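Long-range contact in succinyl-CoA ligase (ADP-forming) subunit alpha (Methanosaeta concilii, PDB 6HXI), which belongs to the succinyl-CoA synthetase family, carries a citrate synthase-like C-terminal region and binds coenzyme A: residues 42-54 with 65-78. Sequence-based numbering, arbitrary orientation.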
ATOM      1  N   ILE B  42      -9.438 -23.048 -36.883  1.00 40.23           N
ATOM      2  CA  ILE B  42      -9.379 -21.611 -36.650  1.00 37.42           C
ATOM      3  C   ILE B  42      -7.926 -21.163 -36.545  1.00 40.83           C
ATOM      4  O   ILE B  42      -7.220 -21.601 -35.638  1.00 40.34           O
ATOM      5  CB  ILE B  42     -10.165 -21.215 -35.368  1.00 38.03           C
ATOM      6  CG1 ILE B  42     -11.662 -21.605 -35.468  1.00 37.16           C
ATOM      7  CG2 ILE B  42      -9.959 -19.733 -35.014  1.00 34.63           C
ATOM      8  CD1 ILE B  42     -12.426 -21.527 -34.102  1.00 31.75           C
ATOM      9  N   SER B  43      -7.507 -20.266 -37.446  1.00 36.62           N
ATOM     10  CA  SER B  43      -6.165 -19.692 -37.446  1.00 36.80           C
ATOM     11  C   SER B  43      -6.152 -18.493 -36.479  1.00 40.69           C
ATOM     12  O   SER B  43      -5.207 -18.355 -35.702  1.00 39.83           O
ATOM     13  CB  SER B  43      -5.776 -19.247 -38.854  1.00 41.31           C
ATOM     14  OG  SER B  43      -5.517 -20.351 -39.703  1.00 52.15           O
ATOM     15  N   ALA B  44      -7.206 -17.626 -36.522  1.00 36.35           N
ATOM     16  CA  ALA B  44      -7.286 -16.448 -35.650  1.00 35.85           C
ATOM     17  C   ALA B  44      -8.711 -15.977 -35.404  1.00 39.29           C
ATOM     18  O   ALA B  44      -9.638 -16.311 -36.151  1.00 40.31           O
ATOM     19  CB  ALA B  44      -6.456 -15.287 -36.224  1.00 36.79           C
ATOM     20  N   ILE B  45      -8.864 -15.153 -34.371  1.00 34.12           N
ATOM     21  CA  ILE B  45     -10.113 -14.490 -34.036  1.00 32.22           C
ATOM     22  C   ILE B  45      -9.927 -13.033 -34.425  1.00 38.77           C
ATOM     23  O   ILE B  45      -8.834 -12.490 -34.249  1.00 40.21           O
ATOM     24  CB  ILE B  45     -10.466 -14.654 -32.546  1.00 34.02           C
ATOM     25  CG1 ILE B  45     -10.580 -16.148 -32.178  1.00 36.55           C
ATOM     26  CG2 ILE B  45     -11.742 -13.897 -32.170  1.00 29.65           C
ATOM     27  CD1 ILE B  45      -9.957 -16.450 -30.900  1.00 42.43           C
ATOM     28  N   ILE B  46     -10.974 -12.401 -34.965  1.00 33.65           N
ATOM     29  CA  ILE B  46     -10.896 -10.987 -35.269  1.00 33.73           C
ATOM     30  C   ILE B  46     -11.815 -10.307 -34.242  1.00 38.68           C
ATOM     31  O   ILE B  46     -13.013 -10.587 -34.201  1.00 37.82           O
ATOM     32  CB  ILE B  46     -11.183 -10.639 -36.769  1.00 37.72           C
ATOM     33  CG1 ILE B  46     -10.297 -11.501 -37.711  1.00 40.36           C
ATOM     34  CG2 ILE B  46     -10.941  -9.144 -37.023  1.00 36.42           C
ATOM     35  CD1 ILE B  46     -10.793 -11.629 -39.106  1.00 48.42           C
ATOM     36  N   ASN B  47     -11.225  -9.535 -33.331  1.00 36.95           N
ATOM     37  CA  ASN B  47     -11.928  -8.837 -32.276  1.00 36.58           C
ATOM     38  C   ASN B  47     -11.712  -7.324 -32.475  1.00 40.01           C
ATOM     39  O   ASN B  47     -10.619  -6.809 -32.213  1.00 40.90           O
ATOM     40  CB  ASN B  47     -11.460  -9.317 -30.903  1.00 35.43           C
ATOM     41  CG  ASN B  47     -12.261  -8.790 -29.730  1.00 48.64           C
ATOM     42  OD1 ASN B  47     -13.080  -7.879 -29.840  1.00 44.30           O
ATOM     43  ND2 ASN B  47     -12.008  -9.331 -28.563  1.00 42.29           N
ATOM     44  N   PRO B  48     -12.758  -6.602 -32.932  1.00 34.58           N
ATOM     45  CA  PRO B  48     -12.580  -5.163 -33.221  1.00 33.67           C
ATOM     46  C   PRO B  48     -12.242  -4.285 -32.024  1.00 38.69           C
ATOM     47  O   PRO B  48     -11.711  -3.180 -32.200  1.00 38.69           O
ATOM     48  CB  PRO B  48     -13.875  -4.757 -33.897  1.00 34.27           C
ATOM     49  CG  PRO B  48     -14.808  -5.860 -33.650  1.00 39.13           C
ATOM     50  CD  PRO B  48     -14.103  -7.083 -33.302  1.00 33.76           C
ATOM     51  N   SER B  49     -12.504  -4.786 -30.817  1.00 37.77           N
ATOM     52  CA  SER B  49     -12.207  -4.059 -29.579  1.00 39.36           C
ATOM     53  C   SER B  49     -10.800  -4.315 -29.100  1.00 45.19           C
ATOM     54  O   SER B  49     -10.270  -3.486 -28.368  1.00 45.86           O
ATOM     55  CB  SER B  49     -13.145  -4.495 -28.459  1.00 41.67           C
ATOM     56  OG  SER B  49     -14.507  -4.237 -28.727  1.00 54.45           O
ATOM     57  N   ARG B  50     -10.213  -5.493 -29.430  1.00 43.55           N
ATOM     58  CA  ARG B  50      -8.946  -5.896 -28.812  1.00 43.38           C
ATOM     59  C   ARG B  50      -8.119  -6.934 -29.574  1.00 44.67           C
ATOM     60  O   ARG B  50      -8.643  -7.935 -30.041  1.00 42.00           O
ATOM     61  CB  ARG B  50      -9.326  -6.522 -27.450  1.00 42.51           C
ATOM     62  CG  ARG B  50      -8.203  -6.829 -26.502  1.00 54.53           C
ATOM     63  CD  ARG B  50      -8.733  -6.976 -25.090  1.00 53.67           C
ATOM     64  NE  ARG B  50      -9.708  -8.057 -24.943  1.00 49.91           N
ATOM     65  CZ  ARG B  50      -9.396  -9.321 -24.662  1.00 61.32           C
ATOM     66  NH1 ARG B  50     -10.351 -10.224 -24.495  1.00 39.57           N
ATOM     67  NH2 ARG B  50      -8.124  -9.690 -24.537  1.00 49.69           N
ATOM     68  N   ALA B  51      -6.799  -6.724 -29.601  1.00 42.06           N
ATOM     69  CA  ALA B  51      -5.837  -7.685 -30.126  1.00 41.27           C
ATOM     70  C   ALA B  51      -5.312  -8.441 -28.880  1.00 45.86           C
ATOM     71  O   ALA B  51      -5.373  -7.910 -27.763  1.00 45.75           O
ATOM     72  CB  ALA B  51      -4.693  -6.969 -30.826  1.00 42.21           C
ATOM     73  N   GLY B  52      -4.848  -9.666 -29.074  1.00 40.71           N
ATOM     74  CA  GLY B  52      -4.300 -10.458 -27.988  1.00 39.74           C
ATOM     75  C   GLY B  52      -4.388 -11.946 -28.204  1.00 40.56           C
ATOM     76  O   GLY B  52      -4.169 -12.447 -29.311  1.00 40.65           O
ATOM     77  N   ILE B  53      -4.727 -12.656 -27.133  1.00 35.51           N
ATOM     78  CA  ILE B  53      -4.870 -14.103 -27.146  1.00 34.74           C
ATOM     79  C   ILE B  53      -6.207 -14.534 -26.623  1.00 38.46           C
ATOM     80  O   ILE B  53      -6.845 -13.815 -25.835  1.00 38.18           O
ATOM     81  CB  ILE B  53      -3.725 -14.833 -26.391  1.00 38.57           C
ATOM     82  CG1 ILE B  53      -3.628 -14.402 -24.900  1.00 39.09           C
ATOM     83  CG2 ILE B  53      -2.402 -14.724 -27.120  1.00 37.10           C
ATOM     84  CD1 ILE B  53      -2.756 -15.385 -24.010  1.00 44.69           C
ATOM     85  N   HIS B  54      -6.626 -15.729 -27.055  1.00 33.82           N
ATOM     86  CA  HIS B  54      -7.832 -16.361 -26.576  1.00 32.07           C
ATOM     87  C   HIS B  54      -7.495 -17.808 -26.250  1.00 34.52           C
ATOM     88  O   HIS B  54      -6.880 -18.495 -27.047  1.00 34.22           O
ATOM     89  CB  HIS B  54      -8.949 -16.264 -27.606  1.00 32.59           C
ATOM     90  CG  HIS B  54     -10.164 -17.089 -27.262  1.00 35.30           C
ATOM     91  ND1 HIS B  54     -11.012 -16.736 -26.221  1.00 36.37           N
ATOM     92  CD2 HIS B  54     -10.619 -18.238 -27.819  1.00 35.10           C
ATOM     93  CE1 HIS B  54     -11.954 -17.672 -26.188  1.00 33.76           C
ATOM     94  NE2 HIS B  54     -11.758 -18.594 -27.129  1.00 34.17           N
ATOM     95  N   LEU B  65      -5.245 -19.250 -29.122  1.00 37.07           N
ATOM     96  CA  LEU B  65      -5.539 -18.722 -30.452  1.00 36.23           C
ATOM     97  C   LEU B  65      -5.176 -17.248 -30.482  1.00 39.32           C
ATOM     98  O   LEU B  65      -5.508 -16.530 -29.538  1.00 37.08           O
ATOM     99  CB  LEU B  65      -7.010 -18.905 -30.859  1.00 35.10           C
ATOM    100  CG  LEU B  65      -7.478 -20.357 -31.020  1.00 39.26           C
ATOM    101  CD1 LEU B  65      -8.921 -20.396 -31.396  1.00 38.36           C
ATOM    102  CD2 LEU B  65      -6.608 -21.128 -32.021  1.00 44.13           C
ATOM    103  N   PRO B  66      -4.499 -16.788 -31.560  1.00 36.51           N
ATOM    104  CA  PRO B  66      -4.197 -15.351 -31.682  1.00 36.03           C
ATOM    105  C   PRO B  66      -5.460 -14.552 -32.008  1.00 38.66           C
ATOM    106  O   PRO B  66      -6.416 -15.086 -32.571  1.00 37.28           O
ATOM    107  CB  PRO B  66      -3.156 -15.289 -32.789  1.00 38.46           C
ATOM    108  CG  PRO B  66      -3.394 -16.512 -33.594  1.00 43.58           C
ATOM    109  CD  PRO B  66      -4.037 -17.546 -32.743  1.00 38.16           C
ATOM    110  N   MET B  67      -5.476 -13.276 -31.618  1.00 34.03           N
ATOM    111  CA  MET B  67      -6.643 -12.427 -31.754  1.00 32.77           C
ATOM    112  C   MET B  67      -6.230 -11.063 -32.293  1.00 37.86           C
ATOM    113  O   MET B  67      -5.361 -10.412 -31.715  1.00 36.17           O
ATOM    114  CB  MET B  67      -7.344 -12.394 -30.387  1.00 34.91           C
ATOM    115  CG  MET B  67      -8.702 -11.772 -30.396  1.00 40.20           C
ATOM    116  SD  MET B  67      -9.538 -12.127 -28.823  1.00 46.19           S
ATOM    117  CE  MET B  67      -8.702 -11.021 -27.723  1.00 41.32           C
ATOM    118  N   TYR B  68      -6.780 -10.698 -33.476  1.00 36.51           N
ATOM    119  CA  TYR B  68      -6.468  -9.481 -34.245  1.00 37.35           C
ATOM    120  C   TYR B  68      -7.584  -8.478 -34.243  1.00 41.33           C
ATOM    121  O   TYR B  68      -8.735  -8.867 -34.244  1.00 38.39           O
ATOM    122  CB  TYR B  68      -6.087  -9.851 -35.702  1.00 38.78           C
ATOM    123  CG  TYR B  68      -4.788 -10.625 -35.776  1.00 42.67           C
ATOM    124  CD1 TYR B  68      -4.766 -12.007 -35.605  1.00 43.80           C
ATOM    125  CD2 TYR B  68      -3.574  -9.972 -35.947  1.00 45.51           C
ATOM    126  CE1 TYR B  68      -3.573 -12.720 -35.627  1.00 42.50           C
ATOM    127  CE2 TYR B  68      -2.370 -10.681 -35.979  1.00 47.50           C
ATOM    128  CZ  TYR B  68      -2.377 -12.051 -35.804  1.00 50.00           C
ATOM    129  OH  TYR B  68      -1.208 -12.754 -35.836  1.00 52.77           O
ATOM    130  N   LYS B  69      -7.248  -7.179 -34.283  1.00 40.82           N
ATOM    131  CA  LYS B  69      -8.231  -6.092 -34.295  1.00 40.83           C
ATOM    132  C   LYS B  69      -8.922  -5.934 -35.652  1.00 43.51           C
ATOM    133  O   LYS B  69     -10.085  -5.523 -35.691  1.00 41.22           O
ATOM    134  CB  LYS B  69      -7.563  -4.760 -33.898  1.00 44.88           C
ATOM    135  CG  LYS B  69      -7.933  -4.261 -32.504  1.00 45.22           C
ATOM    136  CD  LYS B  69      -7.809  -2.742 -32.410  1.00 47.10           C
ATOM    137  CE  LYS B  69      -8.602  -2.180 -31.247  1.00 71.66           C
ATOM    138  NZ  LYS B  69      -8.649  -0.695 -31.250  1.00 86.58           N
ATOM    139  N   THR B  70      -8.197  -6.216 -36.766  1.00 41.41           N
ATOM    140  CA  THR B  70      -8.723  -6.040 -38.133  1.00 41.00           C
ATOM    141  C   THR B  70      -8.575  -7.296 -39.012  1.00 42.85           C
ATOM    142  O   THR B  70      -7.737  -8.158 -38.751  1.00 41.00           O
ATOM    143  CB  THR B  70      -8.065  -4.811 -38.845  1.00 46.88           C
ATOM    144  OG1 THR B  70      -6.735  -5.143 -39.266  1.00 46.91           O
ATOM    145  CG2 THR B  70      -8.037  -3.540 -37.991  1.00 45.90           C
ATOM    146  N   ILE B  71      -9.385  -7.354 -40.082  1.00 40.34           N
ATOM    147  CA  ILE B  71      -9.373  -8.414 -41.094  1.00 40.62           C
ATOM    148  C   ILE B  71      -8.053  -8.362 -41.910  1.00 48.22           C
ATOM    149  O   ILE B  71      -7.414  -9.411 -41.989  1.00 49.82           O
ATOM    150  CB  ILE B  71     -10.641  -8.405 -41.964  1.00 42.12           C
ATOM    151  CG1 ILE B  71     -11.889  -8.727 -41.127  1.00 40.66           C
ATOM    152  CG2 ILE B  71     -10.506  -9.365 -43.167  1.00 43.05           C
ATOM    153  CD1 ILE B  71     -13.252  -8.198 -41.737  1.00 36.58           C
ATOM    154  N   PRO B  72      -7.589  -7.197 -42.470  1.00 44.87           N
ATOM    155  CA  PRO B  72      -6.296  -7.186 -43.186  1.00 45.79           C
ATOM    156  C   PRO B  72      -5.085  -7.633 -42.354  1.00 49.13           C
ATOM    157  O   PRO B  72      -4.174  -8.232 -42.914  1.00 47.71           O
ATOM    158  CB  PRO B  72      -6.147  -5.723 -43.624  1.00 48.60           C
ATOM    159  CG  PRO B  72      -7.531  -5.206 -43.669  1.00 52.38           C
ATOM    160  CD  PRO B  72      -8.210  -5.858 -42.513  1.00 46.14           C
ATOM    161  N   LEU B  73      -5.059  -7.341 -41.042  1.00 47.74           N
ATOM    162  CA  LEU B  73      -3.934  -7.744 -40.185  1.00 48.79           C
ATOM    163  C   LEU B  73      -3.915  -9.254 -39.964  1.00 53.22           C
ATOM    164  O   LEU B  73      -2.842  -9.865 -40.013  1.00 53.61           O
ATOM    165  CB  LEU B  73      -3.931  -7.005 -38.845  1.00 48.78           C
ATOM    166  CG  LEU B  73      -3.362  -5.589 -38.856  1.00 54.44           C
ATOM    167  CD1 LEU B  73      -3.746  -4.849 -37.599  1.00 54.12           C
ATOM    168  CD2 LEU B  73      -1.844  -5.594 -38.993  1.00 56.69           C
ATOM    169  N   ALA B  74      -5.098  -9.854 -39.768  1.00 48.55           N
ATOM    170  CA  ALA B  74      -5.238 -11.303 -39.586  1.00 47.58           C
ATOM    171  C   ALA B  74      -4.889 -12.019 -40.874  1.00 53.07           C
ATOM    172  O   ALA B  74      -4.118 -12.975 -40.833  1.00 54.12           O
ATOM    173  CB  ALA B  74      -6.648 -11.659 -39.148  1.00 46.12           C
ATOM    174  N   ALA B  75      -5.419 -11.534 -42.023  1.00 49.00           N
ATOM    175  CA  ALA B  75      -5.195 -12.126 -43.341  1.00 49.43           C
ATOM    176  C   ALA B  75      -3.711 -12.167 -43.701  1.00 53.82           C
ATOM    177  O   ALA B  75      -3.229 -13.199 -44.164  1.00 53.24           O
ATOM    178  CB  ALA B  75      -5.996 -11.389 -44.402  1.00 50.34           C
ATOM    179  N   LEU B  76      -2.982 -11.078 -43.413  1.00 51.21           N
ATOM    180  CA  LEU B  76      -1.539 -10.986 -43.632  1.00 53.13           C
ATOM    181  C   LEU B  76      -0.756 -11.960 -42.721  1.00 56.03           C
ATOM    182  O   LEU B  76       0.235 -12.542 -43.163  1.00 57.17           O
ATOM    183  CB  LEU B  76      -1.053  -9.539 -43.438  1.00 53.73           C
ATOM    184  CG  LEU B  76       0.287  -9.216 -44.096  1.00 61.39           C
ATOM    185  CD1 LEU B  76       0.100  -8.823 -45.556  1.00 63.23           C
ATOM    186  CD2 LEU B  76       1.010  -8.125 -43.346  1.00 65.71           C
ATOM    187  N   ALA B  77      -1.210 -12.161 -41.471  1.00 50.11           N
ATOM    188  CA  ALA B  77      -0.552 -13.104 -40.557  1.00 49.08           C
ATOM    189  C   ALA B  77      -0.889 -14.572 -40.908  1.00 51.08           C
ATOM    190  O   ALA B  77      -0.009 -15.428 -40.874  1.00 52.65           O
ATOM    191  CB  ALA B  77      -0.939 -12.801 -39.122  1.00 48.35           C
ATOM    192  N   TYR B  78      -2.148 -14.855 -41.284  1.00 45.65           N
ATOM    193  CA  TYR B  78      -2.592 -16.208 -41.628  1.00 43.67           C
ATOM    194  C   TYR B  78      -3.157 -16.272 -43.054  1.00 49.83           C
ATOM    195  O   TYR B  78      -4.377 -16.400 -43.208  1.00 50.45           O
ATOM    196  CB  TYR B  78      -3.566 -16.772 -40.555  1.00 41.03           C
ATOM    197  CG  TYR B  78      -2.913 -16.920 -39.198  1.00 40.47           C
ATOM    198  CD1 TYR B  78      -2.186 -18.064 -38.873  1.00 42.31           C
ATOM    199  CD2 TYR B  78      -2.905 -15.868 -38.290  1.00 40.46           C
ATOM    200  CE1 TYR B  78      -1.500 -18.172 -37.666  1.00 39.85           C
ATOM    201  CE2 TYR B  78      -2.206 -15.954 -37.089  1.00 41.42           C
ATOM    202  CZ  TYR B  78      -1.522 -17.117 -36.768  1.00 51.05           C
ATOM    203  OH  TYR B  78      -0.838 -17.204 -35.569  1.00 56.50           O
TER
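The Met67 side chain, on the middle strand of three, packs against Asn47 and Arg50 at the turn of 42-54. Its CG is anti to the backbone N (chi1 -169°) and packs 3.7 Å from Asn47 CB. A bend at chi3 (75°) then lays CE over one face of the Arg50 guanidinium, off centre, 3.5 Å from NH2. On the same sheet face Ile45 CD1 meets Leu65 CB at 3.8 Å, the two side chains crossing at about a right angle. Helix 22-34 covers this side through Ile25.

The other face carries Ile46. Its CD1 touches Ile71 CG1 at 3.7 Å, and its CG1 rests on Ala74 CB, so helix 71-77 packs against the strand. Ala44 CB sits at the edge of the Tyr68 ring, 3.7 Å from CD1. Ser43 O lies over the centre of one face of the Tyr78 ring.

Strand 65-68 pairs parallel with 44-46, where Tyr68 N gives a nearly straight bond to Ile45 O (2.8 Å). It runs antiparallel to 52-54, outermost within this chain, bonded at Gly52 and His54. The contact thus joins the hairpin to the parallel strands of the same sheet. Backbone bonds set the register, while mainly apolar side chains pack both faces.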